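Local atomic coordinates of Mn transporter subunit (Synechocystis sp. PCC 6803, PDB entry 3UJP), a protein that binds manganese and probably delivers it, as the solute-binding subunit of an ABC-type transporter, for uptake into the cell. Residues Ser135-Leu140 with Ala204-Met209. Sequence-based numbering, arbitrary orientation.
Sequences SPRNAL and ARDYGM
The interface between the two lobes of this cluster A-I-type solute-binding protein is bridged here, where Ser-135, at the N-cap position of helix 136-153, makes no capping bond with its side chain and meets Asp-206 at the C-terminal end of helix 201-206 instead. With OG anti to the backbone N (chi1 177°), the Ser-135 hydroxyl is put 2.7 Å from Asp-206 OD2 and donates to it. It comes from above the carboxylate plane, 46° out of it. The side chain of Arg-137 runs antiparallel to that of Asp-206 and brings its NE to 3.8 Å from Asp-206 OD2, a long salt bridge at the guanidinium edge. Asp-206 OD1 pairs with Arg-205 NH1 at 3.5 Å, a salt bridge whose hydrogen bond is weak. Arg-137, Arg-205 and Asp-206 thus form a salt-bridge network. An alanine at Asp-206 would probably leave Ser-135 OG without its acceptor, Arg-205 without this partner and Arg-137 with a long, weak ion pair to Asp-176. Deeper in, Pro-136 CG and Tyr-207 OH meet tip to tip at 3.5 Å, while Asp-206 CB sits over the centre of the tyrosine ring. Tyr-207 OH is hydrogen-bonded to Asp-176 of the long helix 158-183, which connects the lobes.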
loop_
_atom_site.group_PDB
_atom_site.type_symbol
_atom_site.label_atom_id
_atom_site.label_comp_id
_atom_site.label_asym_id
_atom_site.label_seq_id
_atom_site.Cartn_x
_atom_site.Cartn_y
_atom_site.Cartn_z
ATOM N N SER A 135 23.022 3.505 -16.185
ATOM C CA SER A 135 23.648 4.751 -16.561
ATOM C C SER A 135 22.707 5.894 -16.189
ATOM O O SER A 135 21.693 6.094 -16.871
ATOM C CB SER A 135 23.951 4.732 -18.067
ATOM O OG SER A 135 24.512 5.965 -18.522
ATOM N N PRO A 136 23.032 6.634 -15.099
ATOM C CA PRO A 136 22.209 7.724 -14.542
ATOM C C PRO A 136 21.841 8.731 -15.596
ATOM O O PRO A 136 20.702 9.162 -15.606
ATOM C CB PRO A 136 23.120 8.377 -13.518
ATOM C CG PRO A 136 24.059 7.313 -13.108
ATOM C CD PRO A 136 24.290 6.470 -14.350
ATOM N N ARG A 137 22.770 9.097 -16.476
ATOM C CA ARG A 137 22.394 9.873 -17.660
ATOM C C ARG A 137 21.170 9.225 -18.324
ATOM O O ARG A 137 20.174 9.895 -18.603
ATOM C CB ARG A 137 23.575 10.020 -18.641
ATOM C CG ARG A 137 24.962 10.131 -17.942
ATOM C CD ARG A 137 25.892 11.272 -18.455
ATOM N NE ARG A 137 27.175 11.293 -17.728
ATOM C CZ ARG A 137 27.801 12.385 -17.273
ATOM N NH1 ARG A 137 28.953 12.246 -16.623
ATOM N NH2 ARG A 137 27.293 13.605 -17.455
ATOM N N ASN A 138 21.246 7.908 -18.529
ATOM C CA ASN A 138 20.154 7.111 -19.102
ATOM C C ASN A 138 18.962 6.960 -18.169
ATOM O O ASN A 138 17.803 6.897 -18.609
ATOM C CB ASN A 138 20.638 5.698 -19.421
ATOM C CG ASN A 138 21.496 5.639 -20.648
ATOM O OD1 ASN A 138 22.295 4.721 -20.802
ATOM N ND2 ASN A 138 21.342 6.613 -21.534
ATOM N N ALA A 139 19.249 6.838 -16.880
ATOM C CA ALA A 139 18.175 6.711 -15.919
ATOM C C ALA A 139 17.226 7.895 -16.090
ATOM O O ALA A 139 16.044 7.804 -15.777
ATOM C CB ALA A 139 18.727 6.653 -14.507
ATOM N N LEU A 140 17.731 9.012 -16.608
ATOM C CA LEU A 140 16.900 10.198 -16.651
ATOM C C LEU A 140 15.825 10.061 -17.719
ATOM O O LEU A 140 14.692 10.540 -17.562
ATOM C CB LEU A 140 17.732 11.470 -16.803
ATOM C CG LEU A 140 18.682 11.866 -15.650
ATOM C CD1 LEU A 140 19.340 13.210 -15.940
ATOM C CD2 LEU A 140 18.007 11.925 -14.305
ATOM N N ALA A 204 30.117 1.644 -17.427
ATOM C CA ALA A 204 31.538 1.743 -17.752
ATOM C C ALA A 204 31.791 2.716 -18.883
ATOM O O ALA A 204 32.827 3.360 -18.912
ATOM C CB ALA A 204 32.124 0.393 -18.073
ATOM N N ARG A 205 30.875 2.828 -19.829
ATOM C CA ARG A 205 31.033 3.873 -20.840
ATOM C C ARG A 205 31.023 5.261 -20.170
ATOM O O ARG A 205 31.808 6.145 -20.521
ATOM C CB ARG A 205 29.944 3.784 -21.913
ATOM C CG ARG A 205 30.051 4.847 -22.970
ATOM C CD ARG A 205 28.821 5.720 -22.967
ATOM N NE ARG A 205 27.852 5.291 -23.970
ATOM C CZ ARG A 205 26.535 5.216 -23.768
ATOM N NH1 ARG A 205 26.012 5.527 -22.583
ATOM N NH2 ARG A 205 25.733 4.815 -24.749
ATOM N N ASP A 206 30.155 5.428 -19.174
ATOM C CA ASP A 206 29.909 6.725 -18.549
ATOM C C ASP A 206 31.091 7.206 -17.743
ATOM O O ASP A 206 31.351 8.392 -17.677
ATOM C CB ASP A 206 28.682 6.659 -17.629
ATOM C CG ASP A 206 27.377 7.014 -18.334
ATOM O OD1 ASP A 206 27.229 6.721 -19.538
ATOM O OD2 ASP A 206 26.488 7.581 -17.664
ATOM N N TYR A 207 31.786 6.278 -17.107
ATOM C CA TYR A 207 32.869 6.639 -16.210
ATOM C C TYR A 207 34.176 6.059 -16.680
ATOM O O TYR A 207 35.079 5.802 -15.879
ATOM C CB TYR A 207 32.537 6.194 -14.792
ATOM C CG TYR A 207 31.190 6.721 -14.390
ATOM C CD1 TYR A 207 30.924 8.089 -14.426
ATOM C CD2 TYR A 207 30.157 5.866 -14.032
ATOM C CE1 TYR A 207 29.669 8.599 -14.079
ATOM C CE2 TYR A 207 28.894 6.367 -13.681
ATOM C CZ TYR A 207 28.660 7.731 -13.706
ATOM O OH TYR A 207 27.409 8.208 -13.363
ATOM N N GLY A 208 34.259 5.854 -17.995
ATOM C CA GLY A 208 35.477 5.434 -18.665
ATOM C C GLY A 208 36.180 4.247 -18.038
ATOM O O GLY A 208 37.349 4.337 -17.648
ATOM N N MET A 209 35.469 3.129 -17.948
ATOM C CA MET A 209 36.066 1.886 -17.480
ATOM C C MET A 209 36.185 0.870 -18.625
ATOM O O MET A 209 35.473 0.953 -19.636
ATOM C CB MET A 209 35.256 1.297 -16.325
ATOM C CG MET A 209 35.142 2.206 -15.113
ATOM S SD MET A 209 34.700 1.320 -13.600
ATOM C CE MET A 209 36.288 0.668 -13.072
#